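Local coordinates for membrane-bound protease PH1510 (Pyrococcus horikoshii, PDB 6M4B), which cleaves proteins near hydrophobic or aromatic residues through this serine protease domain, degrading casein and a stomatin homologue in vitro, at residues Asp54-Met57 with Asn58-Arg62; Ala84-Tyr87 with Ile88-Ser92; Lys124-Asn127 with Tyr128-Tyr132; Ala144-Ala147 with Glu148-Thr152; Leu155-Thr158 with Pro159-Leu163. The protein carries 1 engineered substitution. All coordinates share one frame; numbering follows the deposited sequence.

Contact 1 of 5, residues Asp54-Met57 with Asn58-Arg62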
loop_
_atom_site.group_PDB
_atom_site.type_symbol
_atom_site.label_atom_id
_atom_site.label_comp_id
_atom_site.label_asym_id
_atom_site.label_seq_id
_atom_site.Cartn_x
_atom_site.Cartn_y
_atom_site.Cartn_z
ATOM N N ASP A 54 -0.024 8.839 -7.622
ATOM C CA ASP A 54 -1.085 7.834 -7.703
ATOM C C ASP A 54 -0.749 6.636 -8.635
ATOM O O ASP A 54 -1.025 5.462 -8.284
ATOM C CB ASP A 54 -2.498 8.458 -8.013
ATOM C CG ASP A 54 -2.506 9.411 -9.253
ATOM O OD1 ASP A 54 -1.766 9.198 -10.228
ATOM O OD2 ASP A 54 -3.251 10.412 -9.261
ATOM N N ALA A 55 -0.168 6.937 -9.799
ATOM C CA ALA A 55 0.260 5.906 -10.714
ATOM C C ALA A 55 1.382 5.075 -10.036
ATOM O O ALA A 55 1.321 3.869 -10.089
ATOM C CB ALA A 55 0.722 6.498 -12.034
ATOM N N MET A 56 2.326 5.752 -9.367
ATOM C CA MET A 56 3.368 5.068 -8.583
ATOM C C MET A 56 2.778 4.083 -7.574
ATOM O O MET A 56 3.191 2.935 -7.532
ATOM C CB MET A 56 4.266 6.092 -7.920
ATOM C CG MET A 56 5.267 5.543 -6.931
ATOM S SD MET A 56 4.612 5.373 -5.249
ATOM C CE MET A 56 4.720 7.102 -4.780
ATOM N N MET A 57 1.752 4.507 -6.830
ATOM C CA MET A 57 1.128 3.660 -5.816
ATOM C C MET A 57 0.454 2.454 -6.401
ATOM O O MET A 57 0.619 1.388 -5.855
ATOM C CB MET A 57 0.183 4.456 -4.889
ATOM C CG MET A 57 0.969 5.275 -3.863
ATOM S SD MET A 57 -0.103 6.154 -2.763
ATOM C CE MET A 57 0.844 7.579 -2.342
ATOM N N ASN A 58 -0.239 2.603 -7.530
ATOM C CA ASN A 58 -0.829 1.451 -8.217
ATOM C C ASN A 58 0.247 0.547 -8.811
ATOM O O ASN A 58 0.097 -0.676 -8.755
ATOM C CB ASN A 58 -1.804 1.870 -9.340
ATOM C CG ASN A 58 -2.972 2.718 -8.829
ATOM O OD1 ASN A 58 -3.535 2.455 -7.770
ATOM N ND2 ASN A 58 -3.335 3.738 -9.593
ATOM N N ILE A 59 1.357 1.137 -9.306
ATOM C CA ILE A 59 2.465 0.306 -9.773
ATOM C C ILE A 59 3.043 -0.471 -8.590
ATOM O O ILE A 59 3.178 -1.698 -8.637
ATOM C CB ILE A 59 3.563 1.115 -10.459
ATOM C CG1 ILE A 59 3.011 1.723 -11.743
ATOM C CG2 ILE A 59 4.775 0.206 -10.748
ATOM C CD1 ILE A 59 3.951 2.724 -12.409
ATOM N N VAL A 60 3.361 0.231 -7.517
ATOM C CA VAL A 60 3.891 -0.466 -6.325
ATOM C C VAL A 60 2.984 -1.628 -5.904
ATOM O O VAL A 60 3.451 -2.739 -5.618
ATOM C CB VAL A 60 4.104 0.491 -5.149
ATOM C CG1 VAL A 60 4.288 -0.266 -3.850
ATOM C CG2 VAL A 60 5.311 1.380 -5.422
ATOM N N GLN A 61 1.692 -1.366 -5.858
ATOM C CA GLN A 61 0.757 -2.390 -5.408
ATOM C C GLN A 61 0.640 -3.541 -6.429
ATOM O O GLN A 61 0.432 -4.682 -6.057
ATOM C CB GLN A 61 -0.630 -1.804 -5.085
ATOM C CG GLN A 61 -1.193 -2.361 -3.760
ATOM C CD GLN A 61 -2.517 -3.018 -3.915
ATOM O OE1 GLN A 61 -2.909 -3.375 -5.022
ATOM N NE2 GLN A 61 -3.203 -3.220 -2.811
ATOM N N ARG A 62 0.763 -3.241 -7.702
ATOM C CA ARG A 62 0.779 -4.319 -8.709
ATOM C C ARG A 62 1.986 -5.259 -8.506
ATOM O O ARG A 62 1.837 -6.475 -8.530
ATOM C CB ARG A 62 0.819 -3.728 -10.104
ATOM C CG ARG A 62 0.734 -4.725 -11.234
ATOM C CD ARG A 62 -0.555 -5.497 -11.172
ATOM N NE ARG A 62 -0.603 -6.507 -12.202
ATOM C CZ ARG A 62 -0.283 -7.789 -12.069
ATOM N NH1 ARG A 62 0.182 -8.298 -10.920
ATOM N NH2 ARG A 62 -0.439 -8.590 -13.129
#
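Residues Asp54-Met57 hand their four carbonyls to the amides of Asn58-Gln61 in regular i to i+4 order, the straightest bond being Val60 N to Met56 O at 2.7 Å and 175°. The side chains of the same two residues, Met56 and Val60, lie side by side, with SD of Met56 4.1 Å from CG2 of Val60. CG of Met56 stands anti to the backbone N (chi1 172°), and bends at chi2 and chi3 then fold the thioether along the helix toward Val60. Ile59 meets mainly backbone: its CG1 lies 3.2 Å from Ala55 O, the carbonyl that also accepts its amide. The helix, 53-64, is the crossover of a beta-alpha-beta unit between parallel strands 41-47 and 70-74, in the ClpP/crotonase-type protease domain. Apolar residues therefore suit the covered sides: Ile59 packs on Phe27 of helix 21-36, while Met56, Met57 and Val60 touch Tyr132 of helix 123-139. The unbranched, flexible methionine chains can follow the aromatic surface closely. The second subunit comes up beside Met57 and the polar Asn58, both of which pack on its Gln61. Arg62, long and charged, forms salt bridges with Asp28 and Glu35 of helix 21-36.

Contact 2 of 5, residues Ala84-Tyr87 with Ile88-Ser92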
loop_
_atom_site.group_PDB
_atom_site.type_symbol
_atom_site.label_atom_id
_atom_site.label_comp_id
_atom_site.label_asym_id
_atom_site.label_seq_id
_atom_site.Cartn_x
_atom_site.Cartn_y
_atom_site.Cartn_z
ATOM N N ALA A 84 9.280 9.372 -7.827
ATOM C CA ALA A 84 8.367 8.237 -7.857
ATOM C C ALA A 84 9.047 6.900 -8.201
ATOM O O ALA A 84 8.609 5.854 -7.737
ATOM C CB ALA A 84 7.248 8.471 -8.831
ATOM N N GLY A 85 10.115 6.955 -8.987
ATOM C CA GLY A 85 10.855 5.773 -9.386
ATOM C C GLY A 85 11.525 5.049 -8.228
ATOM O O GLY A 85 11.718 3.825 -8.305
ATOM N N THR A 86 11.944 5.810 -7.198
ATOM C CA THR A 86 12.579 5.234 -6.038
ATOM C C THR A 86 11.643 4.289 -5.302
ATOM O O THR A 86 12.065 3.221 -4.877
ATOM C CB THR A 86 13.036 6.335 -5.131
ATOM O OG1 THR A 86 13.998 7.137 -5.844
ATOM C CG2 THR A 86 13.677 5.808 -3.904
ATOM N N TYR A 87 10.358 4.677 -5.212
ATOM C CA TYR A 87 9.328 3.923 -4.545
ATOM C C TYR A 87 9.029 2.614 -5.304
ATOM O O TYR A 87 8.820 1.588 -4.689
ATOM C CB TYR A 87 8.001 4.727 -4.436
ATOM C CG TYR A 87 8.044 6.016 -3.584
ATOM C CD1 TYR A 87 8.588 7.204 -4.080
ATOM C CD2 TYR A 87 7.458 6.059 -2.319
ATOM C CE1 TYR A 87 8.578 8.368 -3.330
ATOM C CE2 TYR A 87 7.418 7.219 -1.592
ATOM C CZ TYR A 87 7.963 8.368 -2.101
ATOM O OH TYR A 87 7.944 9.496 -1.375
ATOM N N ILE A 88 9.020 2.663 -6.635
ATOM C CA ILE A 88 8.818 1.471 -7.462
ATOM C C ILE A 88 9.923 0.479 -7.140
ATOM O O ILE A 88 9.657 -0.672 -6.851
ATOM C CB ILE A 88 8.799 1.849 -8.974
ATOM C CG1 ILE A 88 7.572 2.738 -9.307
ATOM C CG2 ILE A 88 8.741 0.614 -9.890
ATOM C CD1 ILE A 88 7.636 3.434 -10.657
ATOM N N ALA A 89 11.162 0.969 -7.109
ATOM C CA ALA A 89 12.281 0.153 -6.708
ATOM C C ALA A 89 12.153 -0.408 -5.284
ATOM O O ALA A 89 12.208 -1.648 -5.117
ATOM C CB ALA A 89 13.568 0.925 -6.834
ATOM N N LEU A 90 11.918 0.461 -4.279
ATOM C CA LEU A 90 11.735 -0.012 -2.898
ATOM C C LEU A 90 10.577 -0.954 -2.687
ATOM O O LEU A 90 10.599 -1.770 -1.754
ATOM C CB LEU A 90 11.663 1.138 -1.909
ATOM C CG LEU A 90 12.907 1.983 -1.841
ATOM C CD1 LEU A 90 12.616 3.246 -1.060
ATOM C CD2 LEU A 90 14.034 1.196 -1.178
ATOM N N GLY A 91 9.579 -0.897 -3.556
ATOM C CA GLY A 91 8.432 -1.789 -3.475
ATOM C C GLY A 91 8.615 -3.143 -4.112
ATOM O O GLY A 91 7.705 -3.975 -4.076
ATOM N N SER A 92 9.796 -3.414 -4.628
ATOM C CA SER A 92 10.016 -4.563 -5.490
ATOM C C SER A 92 10.796 -5.646 -4.770
ATOM O O SER A 92 11.386 -5.434 -3.699
ATOM C CB SER A 92 10.761 -4.124 -6.765
ATOM O OG SER A 92 12.172 -4.061 -6.546
#
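Thr86 and Leu90, one helical turn apart, lie alongside each other, and their methyls CG2 and CD1 meet at 4.0 Å. Thr86 is turned with CG2 anti to the backbone N and OG1 beside that N (chi1 -61°), which divides its two branches: the methyl goes to Leu90, the hydroxyl to Ala81 O. Threonine suits this buried place by offering both a methyl and a hydroxyl whose polar need is met. Leu90 has CG beside its backbone N (chi1 -62°), and this carbon settles 3.4 Å from Thr86 O, the acceptor of the Leu90 amide. That bond, 2.8 Å from Leu90 N to Thr86 O, lies in the carbonyl plane. This helix lies just after the nucleophile position in sequence, where Ala83 is an engineered alanine, and runs through the interior of this ClpP/crotonase-type domain. Ile88 has its CG1 3.6 Å from Ala84 O and packs on Ile59, Ile63 and Ile72. Small Gly85 and Ala89 keep the helix slim, linked by a bond of 3.1 Å from Ala89 N to Gly85 O. Tyr87 touches Met56 with its CB and packs on Phe129 and Ile133 of helix 123-139. Gly91 ends the run, its N 2.8 Å from Tyr87 O.

Contact 3 of 5, residues Lys124-Asn127 with Tyr128-Tyr132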
loop_
_atom_site.group_PDB
_atom_site.type_symbol
_atom_site.label_atom_id
_atom_site.label_comp_id
_atom_site.label_asym_id
_atom_site.label_seq_id
_atom_site.Cartn_x
_atom_site.Cartn_y
_atom_site.Cartn_z
ATOM N N LYS A 124 2.145 17.880 6.190
ATOM C CA LYS A 124 1.375 16.664 6.403
ATOM C C LYS A 124 1.478 15.690 5.239
ATOM O O LYS A 124 1.577 14.487 5.431
ATOM C CB LYS A 124 -0.098 16.965 6.667
ATOM C CG LYS A 124 -0.276 17.378 8.118
ATOM C CD LYS A 124 -1.660 17.537 8.714
ATOM C CE LYS A 124 -2.729 16.824 7.957
ATOM N NZ LYS A 124 -4.005 17.034 8.643
ATOM N N ILE A 125 1.372 16.228 4.040
ATOM C CA ILE A 125 1.545 15.422 2.853
ATOM C C ILE A 125 2.981 14.847 2.819
ATOM O O ILE A 125 3.165 13.710 2.474
ATOM C CB ILE A 125 1.157 16.209 1.574
ATOM C CG1 ILE A 125 -0.344 16.375 1.546
ATOM C CG2 ILE A 125 1.584 15.479 0.308
ATOM C CD1 ILE A 125 -1.113 15.076 1.291
ATOM N N THR A 126 3.950 15.624 3.253
ATOM C CA THR A 126 5.315 15.193 3.266
ATOM C C THR A 126 5.415 14.016 4.233
ATOM O O THR A 126 6.031 13.015 3.913
ATOM C CB THR A 126 6.278 16.336 3.627
ATOM O OG1 THR A 126 6.148 17.384 2.666
ATOM C CG2 THR A 126 7.755 15.863 3.686
ATOM N N ASN A 127 4.831 14.154 5.410
ATOM C CA ASN A 127 4.920 13.100 6.414
ATOM C C ASN A 127 4.231 11.837 5.957
ATOM O O ASN A 127 4.656 10.770 6.315
ATOM C CB ASN A 127 4.395 13.521 7.781
ATOM C CG ASN A 127 5.296 14.551 8.470
ATOM O OD1 ASN A 127 6.496 14.626 8.254
ATOM N ND2 ASN A 127 4.680 15.377 9.282
ATOM N N TYR A 128 3.159 11.996 5.216
ATOM C CA TYR A 128 2.480 10.888 4.623
ATOM C C TYR A 128 3.421 10.062 3.696
ATOM O O TYR A 128 3.463 8.833 3.775
ATOM C CB TYR A 128 1.264 11.399 3.869
ATOM C CG TYR A 128 0.542 10.328 3.141
ATOM C CD1 TYR A 128 0.943 9.962 1.845
ATOM C CD2 TYR A 128 -0.504 9.662 3.709
ATOM C CE1 TYR A 128 0.323 8.929 1.186
ATOM C CE2 TYR A 128 -1.158 8.618 3.037
ATOM C CZ TYR A 128 -0.736 8.254 1.792
ATOM O OH TYR A 128 -1.408 7.280 1.094
ATOM N N PHE A 129 4.169 10.767 2.868
ATOM C CA PHE A 129 5.122 10.167 1.966
ATOM C C PHE A 129 6.289 9.556 2.679
ATOM O O PHE A 129 6.715 8.457 2.304
ATOM C CB PHE A 129 5.558 11.135 0.846
ATOM C CG PHE A 129 4.584 11.178 -0.281
ATOM C CD1 PHE A 129 4.419 10.055 -1.093
ATOM C CD2 PHE A 129 3.688 12.234 -0.423
ATOM C CE1 PHE A 129 3.445 10.032 -2.087
ATOM C CE2 PHE A 129 2.706 12.213 -1.409
ATOM C CZ PHE A 129 2.589 11.115 -2.244
ATOM N N ILE A 130 6.722 10.192 3.754
ATOM C CA ILE A 130 7.744 9.623 4.621
ATOM C C ILE A 130 7.239 8.322 5.239
ATOM O O ILE A 130 7.941 7.314 5.180
ATOM C CB ILE A 130 8.183 10.589 5.725
ATOM C CG1 ILE A 130 8.948 11.777 5.108
ATOM C CG2 ILE A 130 9.055 9.900 6.745
ATOM C CD1 ILE A 130 9.224 12.933 6.070
ATOM N N ALA A 131 6.028 8.309 5.790
ATOM C CA ALA A 131 5.505 7.065 6.325
ATOM C C ALA A 131 5.433 5.986 5.217
ATOM O O ALA A 131 5.792 4.830 5.468
ATOM C CB ALA A 131 4.148 7.269 6.958
ATOM N N TYR A 132 5.021 6.358 4.005
ATOM C CA TYR A 132 4.892 5.368 2.926
ATOM C C TYR A 132 6.262 4.793 2.457
ATOM O O TYR A 132 6.444 3.563 2.404
ATOM C CB TYR A 132 4.155 5.959 1.781
ATOM C CG TYR A 132 3.885 5.044 0.652
ATOM C CD1 TYR A 132 3.017 3.976 0.796
ATOM C CD2 TYR A 132 4.456 5.265 -0.602
ATOM C CE1 TYR A 132 2.747 3.113 -0.237
ATOM C CE2 TYR A 132 4.157 4.438 -1.668
ATOM C CZ TYR A 132 3.345 3.362 -1.494
ATOM O OH TYR A 132 3.069 2.553 -2.555
#
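Tyr128 donates its amide to the carbonyl of Lys124, the active-site proton donor/acceptor, one turn back in helix 123-139, with 3.0 Å between Tyr128 N and Lys124 O. Its CG is anti to the backbone N (chi1 176°), and the phenol packs on Glu139 of the second subunit, while CB rests 3.3 Å from Ile125 O. Phe129 comes next: CG2 of Ile125 sits in plane at the ring edge, 3.9 Å from CE2, and CD1 of Tyr128 lies over the centre of one face, 4.2 Å above the plane. A flat, apolar ring suits this place, since it also packs on Ala53, a substrate-binding residue, and on Met57. An alanine here is likely to strip the Ile125 methyl of its aromatic neighbour and leave a gap beside Met57. Ile130 follows, with CD1 4.1 Å from CG2 of Thr126 and 3.9 Å from OD1 of Asn127. Ala131, small enough to face Gln138 of the second subunit, binds Asn127 O through its N at 2.9 Å. The backbone bonds thus fix the turn carrying Lys124, which makes a cation-pi contact with Tyr195 of the second subunit, while Phe129 packs this helix on helix 53-64 and Ile130 packs it on helix 144-152.

Contact 4 of 5, residues Ala144-Ala147 with Glu148-Thr152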
loop_
_atom_site.group_PDB
_atom_site.type_symbol
_atom_site.label_atom_id
_atom_site.label_comp_id
_atom_site.label_asym_id
_atom_site.label_seq_id
_atom_site.Cartn_x
_atom_site.Cartn_y
_atom_site.Cartn_z
ATOM N N ALA A 144 15.431 2.049 6.099
ATOM C CA ALA A 144 14.341 3.022 6.220
ATOM C C ALA A 144 14.813 4.437 6.631
ATOM O O ALA A 144 14.193 5.412 6.238
ATOM C CB ALA A 144 13.326 2.512 7.230
ATOM N N THR A 145 15.947 4.539 7.334
ATOM C CA THR A 145 16.572 5.812 7.627
ATOM C C THR A 145 16.998 6.494 6.334
ATOM O O THR A 145 16.630 7.656 6.080
ATOM C CB THR A 145 17.787 5.599 8.537
ATOM O OG1 THR A 145 17.346 5.051 9.764
ATOM C CG2 THR A 145 18.563 6.888 8.805
ATOM N N ILE A 146 17.718 5.759 5.481
ATOM C CA ILE A 146 18.129 6.286 4.174
ATOM C C ILE A 146 16.929 6.588 3.324
ATOM O O ILE A 146 16.897 7.635 2.674
ATOM C CB ILE A 146 19.059 5.318 3.390
ATOM C CG1 ILE A 146 20.428 5.265 4.080
ATOM C CG2 ILE A 146 19.229 5.750 1.931
ATOM C CD1 ILE A 146 21.233 6.552 4.028
ATOM N N ALA A 147 15.949 5.696 3.323
ATOM C CA ALA A 147 14.730 5.935 2.530
ATOM C C ALA A 147 14.061 7.257 2.925
ATOM O O ALA A 147 13.622 8.017 2.068
ATOM C CB ALA A 147 13.742 4.778 2.653
ATOM N N GLU A 148 13.980 7.512 4.221
ATOM C CA GLU A 148 13.429 8.780 4.734
ATOM C C GLU A 148 14.270 9.955 4.220
ATOM O O GLU A 148 13.734 10.912 3.694
ATOM C CB GLU A 148 13.383 8.786 6.269
ATOM C CG GLU A 148 12.816 10.093 6.820
ATOM C CD GLU A 148 12.600 10.125 8.341
ATOM O OE1 GLU A 148 12.416 11.224 8.865
ATOM O OE2 GLU A 148 12.644 9.108 9.031
ATOM N N GLU A 149 15.591 9.826 4.271
ATOM C CA GLU A 149 16.439 10.885 3.741
ATOM C C GLU A 149 16.292 11.172 2.272
ATOM O O GLU A 149 16.529 12.311 1.855
ATOM C CB GLU A 149 17.888 10.672 4.106
ATOM C CG GLU A 149 18.117 10.590 5.629
ATOM C CD GLU A 149 19.564 10.329 5.984
ATOM O OE1 GLU A 149 20.405 10.364 5.087
ATOM O OE2 GLU A 149 19.874 10.145 7.157
ATOM N N PHE A 150 15.885 10.202 1.460
ATOM C CA PHE A 150 15.595 10.536 0.086
ATOM C C PHE A 150 14.597 11.703 0.012
ATOM O O PHE A 150 14.544 12.404 -0.999
ATOM C CB PHE A 150 14.971 9.365 -0.712
ATOM C CG PHE A 150 15.857 8.156 -0.918
ATOM C CD1 PHE A 150 17.245 8.249 -0.951
ATOM C CD2 PHE A 150 15.266 6.882 -1.067
ATOM C CE1 PHE A 150 18.037 7.136 -1.161
ATOM C CE2 PHE A 150 16.052 5.753 -1.287
ATOM C CZ PHE A 150 17.443 5.884 -1.359
ATOM N N ILE A 151 13.718 11.796 1.000
ATOM C CA ILE A 151 12.719 12.833 1.056
ATOM C C ILE A 151 13.285 14.027 1.834
ATOM O O ILE A 151 13.312 15.130 1.311
ATOM C CB ILE A 151 11.392 12.337 1.717
ATOM C CG1 ILE A 151 10.654 11.398 0.786
ATOM C CG2 ILE A 151 10.467 13.494 2.104
ATOM C CD1 ILE A 151 9.409 10.779 1.375
ATOM N N THR A 152 13.710 13.807 3.080
ATOM C CA THR A 152 13.990 14.934 3.972
ATOM C C THR A 152 15.243 15.728 3.554
ATOM O O THR A 152 15.335 16.902 3.838
ATOM C CB THR A 152 14.187 14.486 5.405
ATOM O OG1 THR A 152 15.265 13.535 5.450
ATOM C CG2 THR A 152 12.870 13.902 5.982
#
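Phe150 packs back on Ile146 in the last turns of helix 144-152, a short helix of the ClpP/crotonase-type domain that lies against helix 123-139. From the backbone, CB of Phe150 stands 3.4 Å from Ala147 O. CG beside the backbone N (chi1 -65°) turns the ring back over the preceding turn, where Ile146 O lies over one face, 3.7 Å above the plane and displaced toward the rim. Along one edge CD1 is the atom near that carbonyl; along the other, CD2 and CE2 approach Ala147 CA, at 3.8 Å for CD2. At the far end CE1 and CZ meet the Ile146 methyl CG2, with CE1 at 3.6 Å. Ala147, with its small side chain, suits the ring by giving it a slim backbone to lie across. A serine in place of Phe150 would probably leave the Ile146 methyl without its aromatic cover and open a gap beside Leu157 and Thr86, which the ring also touches. The hydrophilic flank belongs to the glutamates: Glu148, extended, forms a salt bridge with Lys134, and Glu149 runs alongside Thr145. At the helix end the regular pattern gives way: Glu148 O accepts from both Thr152 N at 3.0 Å and Ile151 N at 2.8 Å.

Contact 5 of 5, residues Leu155-Thr158 with Pro159-Leu163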
loop_
_atom_site.group_PDB
_atom_site.type_symbol
_atom_site.label_atom_id
_atom_site.label_comp_id
_atom_site.label_asym_id
_atom_site.label_seq_id
_atom_site.Cartn_x
_atom_site.Cartn_y
_atom_site.Cartn_z
ATOM N N LEU A 155 18.194 13.248 -0.721
ATOM C CA LEU A 155 19.338 12.391 -0.921
ATOM C C LEU A 155 19.173 11.538 -2.193
ATOM O O LEU A 155 18.105 11.019 -2.490
ATOM C CB LEU A 155 19.537 11.511 0.286
ATOM C CG LEU A 155 20.778 10.615 0.285
ATOM C CD1 LEU A 155 22.059 11.424 0.325
ATOM C CD2 LEU A 155 20.735 9.607 1.446
ATOM N N SER A 156 20.274 11.465 -2.921
ATOM C CA SER A 156 20.464 10.694 -4.136
ATOM C C SER A 156 21.715 9.854 -3.897
ATOM O O SER A 156 22.680 10.355 -3.327
ATOM C CB SER A 156 20.790 11.624 -5.280
ATOM O OG SER A 156 20.169 11.156 -6.428
ATOM N N LEU A 157 21.703 8.604 -4.332
ATOM C CA LEU A 157 22.817 7.679 -4.111
ATOM C C LEU A 157 23.303 7.119 -5.420
ATOM O O LEU A 157 22.527 6.970 -6.342
ATOM C CB LEU A 157 22.437 6.516 -3.182
ATOM C CG LEU A 157 22.078 6.881 -1.725
ATOM C CD1 LEU A 157 21.734 5.614 -0.955
ATOM C CD2 LEU A 157 23.160 7.697 -0.989
ATOM N N THR A 158 24.597 6.810 -5.475
ATOM C CA THR A 158 25.194 6.033 -6.592
ATOM C C THR A 158 24.920 4.547 -6.300
ATOM O O THR A 158 24.538 4.217 -5.176
ATOM C CB THR A 158 26.733 6.222 -6.656
ATOM O OG1 THR A 158 27.291 5.756 -5.432
ATOM C CG2 THR A 158 27.128 7.738 -6.888
ATOM N N PRO A 159 25.195 3.644 -7.267
ATOM C CA PRO A 159 24.985 2.208 -7.012
ATOM C C PRO A 159 25.715 1.657 -5.848
ATOM O O PRO A 159 25.139 0.950 -5.034
ATOM C CB PRO A 159 25.453 1.552 -8.320
ATOM C CG PRO A 159 25.132 2.597 -9.349
ATOM C CD PRO A 159 25.534 3.886 -8.687
ATOM N N GLU A 160 26.964 2.053 -5.707
ATOM C CA GLU A 160 27.872 1.534 -4.682
ATOM C C GLU A 160 27.482 2.070 -3.293
ATOM O O GLU A 160 27.558 1.358 -2.310
ATOM C CB GLU A 160 29.344 1.886 -5.064
ATOM C CG GLU A 160 29.725 1.626 -6.581
ATOM C CD GLU A 160 29.239 2.680 -7.663
ATOM O OE1 GLU A 160 28.915 2.359 -8.821
ATOM O OE2 GLU A 160 29.206 3.879 -7.403
ATOM N N GLU A 161 27.032 3.325 -3.205
ATOM C CA GLU A 161 26.492 3.882 -1.937
ATOM C C GLU A 161 25.201 3.157 -1.554
ATOM O O GLU A 161 25.018 2.722 -0.431
ATOM C CB GLU A 161 26.218 5.380 -2.075
ATOM C CG GLU A 161 27.484 6.206 -2.220
ATOM C CD GLU A 161 27.237 7.610 -2.749
ATOM O OE1 GLU A 161 28.157 8.421 -2.567
ATOM O OE2 GLU A 161 26.144 7.913 -3.304
ATOM N N ALA A 162 24.334 2.991 -2.535
ATOM C CA ALA A 162 23.059 2.314 -2.334
ATOM C C ALA A 162 23.282 0.886 -1.891
ATOM O O ALA A 162 22.516 0.390 -1.061
ATOM C CB ALA A 162 22.220 2.384 -3.618
ATOM N N LEU A 163 24.308 0.192 -2.409
ATOM C CA LEU A 163 24.551 -1.195 -1.967
ATOM C C LEU A 163 25.078 -1.212 -0.538
ATOM O O LEU A 163 24.646 -2.011 0.321
ATOM C CB LEU A 163 25.545 -1.891 -2.881
ATOM C CG LEU A 163 25.834 -3.370 -2.568
ATOM C CD1 LEU A 163 24.656 -4.244 -3.013
ATOM C CD2 LEU A 163 27.116 -3.844 -3.266
#
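The carboxylate of Glu161 is met by the amide of Thr158 at OE2, on its anti side and 34° out of the carboxylate plane, while the Leu157 methyl CD2 lies 3.8 Å from the same oxygen. This is one half of a capping box at the start of helix 159-164. Thr158 N to Glu161 OE2 measures 2.9 Å and is nearly straight at 171°; in return Glu161 N makes a weak bond of 3.3 Å to Thr158 OG1. Threonine suits the N-cap because OG1, set between the backbone N and the carbonyl carbon (chi1 61°), faces a first-turn amide that has no helical carbonyl before it. Proline suits the next position, where its missing N-H costs the helix nothing. Glu161 also brings negative charge near the positive end of the helix dipole, probably a favourable match. Strand 156-157 leads into the cap as an outer strand, within this chain, of the small mixed sheet, so the motif joins strand to helix. Leu157 points toward the helix, its CD1 3.8 Å from Ala162 CA, and packs on Ile146 and Phe150 as well. Ala162 closes the turn: its N binds Thr158 O at 2.9 Å, and its CB lies 3.3 Å from that same oxygen.

How the contacts relate
The five contacts follow one another along the chain, each completed before the next begins. Contact 2, whose centre is about 4 Å from that of the chain, touches contact 1, about 9 Å away between centres, and also contacts 3 and 4. Helix 123-139 of contact 3 is succeeded in sequence by helix 144-152 of contact 4, with centres about 11 Å apart, and strand 156-157 then leads to contact 5, which touches contact 4 but not contact 1, whose centre is about 23 Å from that of contact 5. Helix 84-90, next to the nucleophile position, is thus linked through packed side chains to the helix bearing Lys124, while contacts 1 and 3 both reach the second subunit of the homodimer.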